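Antifreeze protein (Uncultured bacterium, PDB 6EIO) binds ice, probably through two faces of a beta-solenoid fold, and so acts as a bacterial antifreeze protein from an Antarctic biological consortium. Local coordinates at residues Ala83-Ala86 against Lys87-Ile90. Residues are numbered along the deposited sequence; the frame is centred on the assembly and turned at random.
Sequences ANQA and KLDI
Gln-85 and Asp-89, one helical turn apart on helix 81-99, are joined twice, once by side chains and once by backbone. The amide NE2 of Gln-85 donates to OD1 of Asp-89 at 3.0 Å, with an N-H...O angle of 158°. The acceptor lies in the amide plane of Gln-85, whereas the donor meets OD1 from above the carboxylate, the two planes being turned 45° apart. This reach depends on the glutamine chain folding back at chi2 (63°). The backbone repeats the link: Asp-89 N donates to Gln-85 O at 2.9 Å. On the solvent side Leu-88 crosses the glutamine at about a right angle; CD1 of Leu-88 lies 3.8 Å from NE2 of Gln-85, a loose contact between exposed chains.

The inward side is tighter: Ala-86 and Ile-90 are buried, both side chains meeting Ile-39 of strand 36-40 and Ala-86 also Phe-36, which fits the helix lying along the beta-solenoid of this ice-binding family. Ile-90 N bonds Ala-86 O at 2.8 Å, and CG2 of Ile-90 comes within 3.4 Å of Ala-86 O. Lys-87 N bonds Ala-83 O at 3.0 Å, while the Lys-87 side chain curls until NZ reaches the backbone oxygens of Ser-59 and Arg-215.

Replacing Asp-89 by an alanine would probably leave the Gln-85 amide without its acceptor and free to turn. The carboxylate accepts from two neutral donors, Gln-85 at OD1 and Ser-32 OG at OD2, so its charge is probably shared between them, its rotation held and the helix tied to the loop.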
ATOM      1  N   ALA A  83      -2.836 -15.949   9.468  1.00  5.88           N
ATOM      2  CA  ALA A  83      -2.614 -14.571   9.905  1.00  6.00           C
ATOM      3  C   ALA A  83      -1.284 -14.432  10.627  1.00  5.51           C
ATOM      4  O   ALA A  83      -0.565 -13.443  10.434  1.00  5.73           O
ATOM      5  CB  ALA A  83      -3.732 -14.075  10.817  1.00  7.67           C
ATOM      6  N   ASN A  84      -0.954 -15.391  11.491  1.00  6.27           N
ATOM      7  CA  ASN A  84       0.275 -15.259  12.257  1.00  6.39           C
ATOM      8  C   ASN A  84       1.490 -15.298  11.335  1.00  5.83           C
ATOM      9  O   ASN A  84       2.443 -14.527  11.508  1.00  6.39           O
ATOM     10  CB  ASN A  84       0.354 -16.346  13.325  1.00  7.51           C
ATOM     11  CG  ASN A  84      -0.654 -16.138  14.452  1.00  8.15           C
ATOM     12  OD1 ASN A  84      -1.363 -15.140  14.539  1.00  9.24           O
ATOM     13  ND2 ASN A  84      -0.745 -17.141  15.299  1.00 11.40           N
ATOM     14  N   GLN A  85       1.480 -16.190  10.339  1.00  5.78           N
ATOM     15  CA  GLN A  85       2.587 -16.225   9.391  1.00  5.74           C
ATOM     16  C   GLN A  85       2.617 -14.947   8.555  1.00  5.52           C
ATOM     17  O   GLN A  85       3.694 -14.422   8.235  1.00  5.93           O
ATOM     18  CB  GLN A  85       2.516 -17.461   8.490  1.00  6.93           C
ATOM     19  CG  GLN A  85       3.757 -17.618   7.626  1.00  6.51           C
ATOM     20  CD  GLN A  85       5.004 -17.843   8.439  1.00  6.67           C
ATOM     21  OE1 GLN A  85       5.026 -18.718   9.304  1.00  7.12           O
ATOM     22  NE2 GLN A  85       6.048 -17.075   8.173  1.00  8.80           N
ATOM     23  N   ALA A  86       1.445 -14.423   8.198  1.00  5.25           N
ATOM     24  CA  ALA A  86       1.410 -13.211   7.394  1.00  5.35           C
ATOM     25  C   ALA A  86       2.025 -12.036   8.145  1.00  5.07           C
ATOM     26  O   ALA A  86       2.680 -11.194   7.528  1.00  5.51           O
ATOM     27  CB  ALA A  86      -0.018 -12.909   6.953  1.00  5.56           C
ATOM     28  N   LYS A  87       1.849 -11.958   9.466  1.00  5.39           N
ATOM     29  CA  LYS A  87       2.518 -10.881  10.215  1.00  5.68           C
ATOM     30  C   LYS A  87       4.029 -11.009  10.131  1.00  5.66           C
ATOM     31  O   LYS A  87       4.736 -10.012   9.938  1.00  6.26           O
ATOM     32  CB  LYS A  87       2.096 -10.847  11.683  1.00  6.00           C
ATOM     33  CG  LYS A  87       0.615 -10.612  11.935  1.00  6.56           C
ATOM     34  CD  LYS A  87       0.022  -9.403  11.240  1.00  8.34           C
ATOM     35  CE  LYS A  87       0.740  -8.079  11.556  1.00  8.97           C
ATOM     36  NZ  LYS A  87       0.956  -7.873  13.031  1.00 10.21           N
ATOM     37  N   LEU A  88       4.551 -12.230  10.286  1.00  5.81           N
ATOM     38  CA  LEU A  88       5.993 -12.438  10.144  1.00  6.03           C
ATOM     39  C   LEU A  88       6.447 -12.023   8.757  1.00  5.95           C
ATOM     40  O   LEU A  88       7.509 -11.411   8.583  1.00  6.76           O
ATOM     41  CB  LEU A  88       6.343 -13.916  10.388  1.00  6.93           C
ATOM     42  CG  LEU A  88       6.060 -14.437  11.795  1.00  8.02           C
ATOM     43  CD1 LEU A  88       6.223 -15.951  11.837  1.00 12.44           C
ATOM     44  CD2 LEU A  88       6.972 -13.772  12.818  1.00 10.78           C
ATOM     45  N   ASP A  89       5.644 -12.361   7.748  1.00  5.76           N
ATOM     46  CA  ASP A  89       6.037 -12.107   6.368  1.00  5.78           C
ATOM     47  C   ASP A  89       5.929 -10.626   6.003  1.00  5.71           C
ATOM     48  O   ASP A  89       6.735 -10.146   5.184  1.00  5.98           O
ATOM     49  CB  ASP A  89       5.235 -13.011   5.423  1.00  5.93           C
ATOM     50  CG  ASP A  89       5.575 -14.482   5.608  1.00  6.78           C
ATOM     51  OD1 ASP A  89       6.545 -14.822   6.317  1.00  7.72           O
ATOM     52  OD2 ASP A  89       4.852 -15.303   5.009  1.00  7.55           O
ATOM     53  N   ILE A  90       5.000  -9.882   6.608  1.00  5.61           N
ATOM     54  CA  ILE A  90       4.983  -8.442   6.362  1.00  5.88           C
ATOM     55  C   ILE A  90       6.106  -7.736   7.110  1.00  5.94           C
ATOM     56  O   ILE A  90       6.615  -6.722   6.615  1.00  6.76           O
ATOM     57  CB  ILE A  90       3.607  -7.752   6.503  1.00  6.99           C
ATOM     58  CG1 ILE A  90       3.125  -7.653   7.929  1.00  9.42           C
ATOM     59  CG2 ILE A  90       2.596  -8.418   5.583  1.00  7.43           C
ATOM     60  CD1 ILE A  90       1.882  -6.776   8.071  1.00  9.71           C
TER